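PDB 4QPK: phosphotransferase from Brucella abortus, which acts as a homodimeric histidine phosphotransferase in the phosphorelay that controls cell growth, division and survival inside mammalian host cells. Local coordinates for residues A122-Y125 / F126-E129; Q97-R100 / I101-A105. All blocks are in the same frame, centred on the assembly; numbering follows the deposited sequence.

Overall arrangement
From the N terminus, helix 43-74 and helix 78-102 form the hairpin of the dimerization and histidine phosphotransfer domain. Contact 2 (97-105) closes a short local turn at the end of the second helix. The chain then crosses to the C-terminal domain, where contact 1 (122-129) closes another at the end of helix 115-126, before strand 132-136. The two turns follow in series, neither enclosing the other, with centres about 14 Å apart. They nevertheless meet in space: the ring of Phe98 stacks with that of Tyr125, and Phe98 CD2 lies 3.7 Å from Tyr125 CB. Aromatic packing thus joins the end of the hairpin to the first helix of the C-terminal domain.

Contact 1. Residues A122-Y125 / F126-E129; sequences ATEY and FRNE. With NA (sodium ion), chain E.
Two groups share the backbone oxygen of Glu124, neither closely. The sodium ion lies 3.0 Å from Glu124 O. Arg127 N gives the same oxygen a weak hydrogen bond and also bonds Thr123 O (3.3 Å), so this donor is shared. Glu124 reaches the ion with its carboxylate too, for CG lies anti to the backbone N and the chain bends at chi2 (61°), swinging OE2 round to 3.0 Å from the sodium. The other oxygen, OE1, touches Arg127 CD at 3.4 Å but forms its salt bridge with Arg90. The side-chain amide of Asn128 completes the modelled site, with the atom built as ND2 2.2 Å from the ion; sodium normally binds oxygen, so the amide is probably turned round in the model. Asn128 N bonds Tyr125 O (2.9 Å) across three residues, as in 3-10 geometry, where the helix ends.

Tyr125 presents its edge to the face of Phe126 in a T-shaped pair, planes 72° apart. Glu129 CG meets Tyr125 CE2 at 3.6 Å, while the carboxylate goes to Arg95 and Asn158 of neighbouring helices. A carbonyl near a helix C terminus suits a cation; here helix 115-126 ends in a type I beta turn, Phe126 to Glu129, beside a sodium site.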
ATOM      1  N   ALA B 122      -4.668  15.872  -2.583  1.00 14.91           N
ATOM      2  CA  ALA B 122      -4.170  16.132  -3.941  1.00 14.76           C
ATOM      3  C   ALA B 122      -3.246  17.358  -3.969  1.00 16.70           C
ATOM      4  O   ALA B 122      -2.212  17.359  -4.636  1.00 15.11           O
ATOM      5  CB  ALA B 122      -5.327  16.325  -4.909  1.00 14.58           C
ATOM      6  N   THR B 123      -3.636  18.410  -3.261  1.00 15.18           N
ATOM      7  CA  THR B 123      -2.838  19.636  -3.258  1.00 17.37           C
ATOM      8  C   THR B 123      -1.449  19.386  -2.660  1.00 17.61           C
ATOM      9  O   THR B 123      -0.436  19.829  -3.201  1.00 16.34           O
ATOM     10  CB  THR B 123      -3.576  20.752  -2.499  1.00 16.70           C
ATOM     11  OG1 THR B 123      -4.824  20.988  -3.159  1.00 17.11           O
ATOM     12  CG2 THR B 123      -2.750  22.048  -2.490  1.00 17.84           C
ATOM     13  N   GLU B 124      -1.401  18.646  -1.560  1.00 15.42           N
ATOM     14  CA  GLU B 124      -0.125  18.336  -0.924  1.00 16.85           C
ATOM     15  C   GLU B 124       0.714  17.399  -1.816  1.00 16.94           C
ATOM     16  O   GLU B 124       1.945  17.533  -1.907  1.00 16.97           O
ATOM     17  CB  GLU B 124      -0.376  17.711   0.458  1.00 16.55           C
ATOM     18  CG  GLU B 124       0.851  17.324   1.273  1.00 20.50           C
ATOM     19  CD  GLU B 124       1.764  18.495   1.598  1.00 31.73           C
ATOM     20  OE1 GLU B 124       1.323  19.672   1.502  1.00 23.69           O
ATOM     21  OE2 GLU B 124       2.916  18.225   2.011  1.00 29.41           O
ATOM     22  N   TYR B 125       0.049  16.453  -2.470  1.00 15.77           N
ATOM     23  CA  TYR B 125       0.724  15.539  -3.381  1.00 15.94           C
ATOM     24  C   TYR B 125       1.418  16.323  -4.495  1.00 19.44           C
ATOM     25  O   TYR B 125       2.585  16.079  -4.797  1.00 16.91           O
ATOM     26  CB  TYR B 125      -0.275  14.533  -3.974  1.00 15.88           C
ATOM     27  CG  TYR B 125       0.313  13.522  -4.938  1.00 17.00           C
ATOM     28  CD1 TYR B 125       0.869  12.344  -4.476  1.00 21.26           C
ATOM     29  CD2 TYR B 125       0.286  13.746  -6.308  1.00 18.40           C
ATOM     30  CE1 TYR B 125       1.394  11.412  -5.353  1.00 29.84           C
ATOM     31  CE2 TYR B 125       0.817  12.818  -7.196  1.00 22.78           C
ATOM     32  CZ  TYR B 125       1.365  11.652  -6.709  1.00 26.35           C
ATOM     33  OH  TYR B 125       1.888  10.717  -7.584  1.00 29.12           O
ATOM     34  N   PHE B 126       0.705  17.269  -5.100  1.00 17.47           N
ATOM     35  CA  PHE B 126       1.271  17.962  -6.263  1.00 19.40           C
ATOM     36  C   PHE B 126       2.321  18.998  -5.902  1.00 24.03           C
ATOM     37  O   PHE B 126       3.008  19.514  -6.777  1.00 22.19           O
ATOM     38  CB  PHE B 126       0.168  18.577  -7.125  1.00 17.78           C
ATOM     39  CG  PHE B 126      -0.398  17.609  -8.103  1.00 17.90           C
ATOM     40  CD1 PHE B 126      -1.429  16.763  -7.746  1.00 18.86           C
ATOM     41  CD2 PHE B 126       0.156  17.496  -9.380  1.00 22.47           C
ATOM     42  CE1 PHE B 126      -1.934  15.834  -8.650  1.00 21.08           C
ATOM     43  CE2 PHE B 126      -0.340  16.573 -10.292  1.00 25.81           C
ATOM     44  CZ  PHE B 126      -1.390  15.736  -9.923  1.00 25.87           C
ATOM     45  N   ARG B 127       2.456  19.291  -4.616  1.00 20.56           N
ATOM     46  CA  ARG B 127       3.627  20.031  -4.150  1.00 28.25           C
ATOM     47  C   ARG B 127       4.915  19.281  -4.523  1.00 33.43           C
ATOM     48  O   ARG B 127       5.963  19.901  -4.731  1.00 34.89           O
ATOM     49  CB  ARG B 127       3.563  20.231  -2.645  1.00 30.25           C
ATOM     50  CG  ARG B 127       2.603  21.296  -2.197  1.00 37.83           C
ATOM     51  CD  ARG B 127       2.903  21.696  -0.768  1.00 43.86           C
ATOM     52  NE  ARG B 127       4.298  22.084  -0.588  1.00 48.54           N
ATOM     53  CZ  ARG B 127       4.727  23.344  -0.547  1.00 66.25           C
ATOM     54  NH1 ARG B 127       3.866  24.348  -0.671  1.00 65.41           N
ATOM     55  NH2 ARG B 127       6.018  23.603  -0.376  1.00 60.03           N
ATOM     56  N   ASN B 128       4.837  17.952  -4.609  1.00 28.23           N
ATOM     57  CA  ASN B 128       5.971  17.124  -5.022  1.00 33.48           C
ATOM     58  C   ASN B 128       5.879  16.617  -6.457  1.00 36.37           C
ATOM     59  O   ASN B 128       6.446  15.573  -6.788  1.00 38.77           O
ATOM     60  CB  ASN B 128       6.141  15.929  -4.091  1.00 35.80           C
ATOM     61  CG  ASN B 128       6.257  16.339  -2.643  1.00 30.32           C
ATOM     62  OD1 ASN B 128       7.287  16.846  -2.207  1.00 45.72           O
ATOM     63  ND2 ASN B 128       5.204  16.100  -1.885  1.00 36.57           N
ATOM     64  N   GLU B 129       5.105  17.300  -7.288  1.00 27.13           N
ATOM     65  CA  GLU B 129       5.059  16.962  -8.704  1.00 29.75           C
ATOM     66  C   GLU B 129       5.357  18.210  -9.536  1.00 25.23           C
ATOM     67  O   GLU B 129       5.328  19.328  -9.022  1.00 35.34           O
ATOM     68  CB  GLU B 129       3.709  16.365  -9.099  1.00 33.77           C
ATOM     69  CG  GLU B 129       3.416  15.023  -8.444  1.00 28.37           C
ATOM     70  CD  GLU B 129       4.308  13.898  -8.958  1.00 37.96           C
ATOM     71  OE1 GLU B 129       4.599  13.857 -10.172  1.00 32.93           O
ATOM     72  OE2 GLU B 129       4.700  13.036  -8.141  1.00 42.16           O
TER
HETATM   73 NA    NA E 301       4.511  17.558  -0.405  1.00 40.02          NA

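Contact 2. Residues Q97-R100 / I101-A105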
ATOM      1  N   GLN B  97      -0.553   9.667   2.113  1.00 16.06           N
ATOM      2  CA  GLN B  97      -1.887  10.222   2.359  1.00 16.59           C
ATOM      3  C   GLN B  97      -2.725  10.231   1.072  1.00 16.39           C
ATOM      4  O   GLN B  97      -3.930   9.974   1.105  1.00 15.72           O
ATOM      5  CB  GLN B  97      -1.801  11.640   2.938  1.00 17.28           C
ATOM      6  CG  GLN B  97      -1.190  11.747   4.344  1.00 16.76           C
ATOM      7  CD  GLN B  97      -2.001  11.001   5.401  1.00 32.30           C
ATOM      8  OE1 GLN B  97      -3.194  10.776   5.234  1.00 28.77           O
ATOM      9  NE2 GLN B  97      -1.359  10.653   6.509  1.00 38.71           N
ATOM     10  N   PHE B  98      -2.087  10.519  -0.060  1.00 12.82           N
ATOM     11  CA  PHE B  98      -2.801  10.502  -1.326  1.00 16.69           C
ATOM     12  C   PHE B  98      -3.231   9.074  -1.650  1.00 17.25           C
ATOM     13  O   PHE B  98      -4.381   8.828  -1.989  1.00 15.01           O
ATOM     14  CB  PHE B  98      -1.921  11.092  -2.434  1.00 14.54           C
ATOM     15  CG  PHE B  98      -2.608  11.208  -3.761  1.00 15.69           C
ATOM     16  CD1 PHE B  98      -2.621  10.129  -4.637  1.00 16.99           C
ATOM     17  CD2 PHE B  98      -3.231  12.391  -4.137  1.00 16.49           C
ATOM     18  CE1 PHE B  98      -3.256  10.223  -5.870  1.00 20.37           C
ATOM     19  CE2 PHE B  98      -3.861  12.495  -5.384  1.00 18.67           C
ATOM     20  CZ  PHE B  98      -3.872  11.396  -6.243  1.00 18.11           C
ATOM     21  N   ALA B  99      -2.316   8.128  -1.479  1.00 14.96           N
ATOM     22  CA  ALA B  99      -2.616   6.723  -1.770  1.00 15.14           C
ATOM     23  C   ALA B  99      -3.741   6.183  -0.882  1.00 14.69           C
ATOM     24  O   ALA B  99      -4.567   5.392  -1.343  1.00 16.06           O
ATOM     25  CB  ALA B  99      -1.366   5.877  -1.605  1.00 16.64           C
ATOM     26  N   ARG B 100      -3.773   6.636   0.365  1.00 15.94           N
ATOM     27  CA  ARG B 100      -4.772   6.211   1.347  1.00 17.79           C
ATOM     28  C   ARG B 100      -6.206   6.406   0.832  1.00 19.56           C
ATOM     29  O   ARG B 100      -7.101   5.592   1.108  1.00 17.58           O
ATOM     30  CB  ARG B 100      -4.556   7.010   2.643  1.00 21.51           C
ATOM     31  CG  ARG B 100      -4.961   6.353   3.935  1.00 42.91           C
ATOM     32  CD  ARG B 100      -4.601   7.279   5.098  1.00 37.07           C
ATOM     33  NE  ARG B 100      -5.587   7.285   6.181  1.00 42.94           N
ATOM     34  CZ  ARG B 100      -6.562   8.183   6.323  1.00 49.88           C
ATOM     35  NH1 ARG B 100      -6.722   9.158   5.431  1.00 42.59           N
ATOM     36  NH2 ARG B 100      -7.395   8.095   7.355  1.00 48.99           N
ATOM     37  N   ILE B 101      -6.419   7.488   0.086  1.00 14.94           N
ATOM     38  CA  ILE B 101      -7.732   7.794  -0.478  1.00 16.30           C
ATOM     39  C   ILE B 101      -7.843   7.322  -1.932  1.00 17.63           C
ATOM     40  O   ILE B 101      -8.850   6.729  -2.301  1.00 21.46           O
ATOM     41  CB  ILE B 101      -8.035   9.316  -0.411  1.00 14.03           C
ATOM     42  CG1 ILE B 101      -7.906   9.814   1.031  1.00 17.25           C
ATOM     43  CG2 ILE B 101      -9.456   9.618  -0.925  1.00 18.65           C
ATOM     44  CD1 ILE B 101      -8.285  11.293   1.225  1.00 23.49           C
ATOM     45  N   ALA B 102      -6.814   7.529  -2.753  1.00 13.88           N
ATOM     46  CA  ALA B 102      -6.933   7.202  -4.175  1.00 15.28           C
ATOM     47  C   ALA B 102      -6.963   5.689  -4.428  1.00 18.62           C
ATOM     48  O   ALA B 102      -7.687   5.202  -5.307  1.00 16.30           O
ATOM     49  CB  ALA B 102      -5.789   7.836  -4.966  1.00 16.16           C
ATOM     50  N   PHE B 103      -6.192   4.950  -3.640  1.00 15.18           N
ATOM     51  CA  PHE B 103      -6.102   3.496  -3.797  1.00 17.60           C
ATOM     52  C   PHE B 103      -6.764   2.782  -2.624  1.00 20.73           C
ATOM     53  O   PHE B 103      -7.369   1.728  -2.799  1.00 20.30           O
ATOM     54  CB  PHE B 103      -4.639   3.027  -3.903  1.00 17.82           C
ATOM     55  CG  PHE B 103      -3.876   3.595  -5.074  1.00 18.51           C
ATOM     56  CD1 PHE B 103      -4.496   3.898  -6.270  1.00 21.50           C
ATOM     57  CD2 PHE B 103      -2.514   3.826  -4.964  1.00 28.97           C
ATOM     58  CE1 PHE B 103      -3.766   4.418  -7.337  1.00 21.47           C
ATOM     59  CE2 PHE B 103      -1.786   4.347  -6.018  1.00 31.39           C
ATOM     60  CZ  PHE B 103      -2.414   4.642  -7.207  1.00 24.71           C
ATOM     61  N   GLY B 104      -6.622   3.354  -1.430  1.00 19.19           N
ATOM     62  CA  GLY B 104      -7.132   2.784  -0.192  1.00 14.51           C
ATOM     63  C   GLY B 104      -8.612   3.010   0.078  1.00 18.23           C
ATOM     64  O   GLY B 104      -9.369   3.465  -0.781  1.00 19.20           O
ATOM     65  N   ALA B 105      -9.029   2.683   1.288  1.00 19.11           N
ATOM     66  CA  ALA B 105     -10.423   2.861   1.690  1.00 24.51           C
ATOM     67  C   ALA B 105     -10.629   4.058   2.630  1.00 29.99           C
ATOM     68  O   ALA B 105     -11.705   4.228   3.201  1.00 32.46           O
ATOM     69  CB  ALA B 105     -10.925   1.586   2.358  1.00 28.59           C
TER
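With CG of Phe98 held anti to its backbone nitrogen (chi1 -176°), the ring leans along the helix until CE1 meets Ala102 CB at 3.6 Å. Five residues on, Phe103 has its CG beside the backbone N (chi1 -61°), and CD2 comes to 4.1 Å from Ala99 CB. Each ring touches, obliquely, the methyl of an alanine four residues away, and the small alanines let both aromatics lie close to the helix surface.

The backbone bonds change in span as the helix ends. Phe98 O accepts a nearly straight bond from Ala102 N (2.9 Å), while Ile101 N adds a second from above the carbonyl plane. Ala99 O is shared likewise: Phe103 N reaches it at 2.8 Å as in an alpha-helix, and Gly104 N at 2.9 Å from five residues on, in the carbonyl plane. Gly104 CA then passes 3.1 Å from Arg100 O, an approach that suits a residue without a side chain. Beyond it, Lys148 bonds the oxygens of both Phe103 and Gly104, and a lysine charge there would balance the negative end of the helix.

Phe98 and Ile101 pack on Val121 and Leu151 of the C-terminal domain. Within the hairpin, Ala99 and Phe103 touch Ile54 of helix 43-74, close in sequence to the phosphorylation site His56, unmodified here; across the dimer interface Ala99 meets Cys55 of the second subunit. The helix thus ends in a pi-turn, Ala99 to Gly104, closing the second helix of the DHp hairpin within the dimeric four-helix bundle.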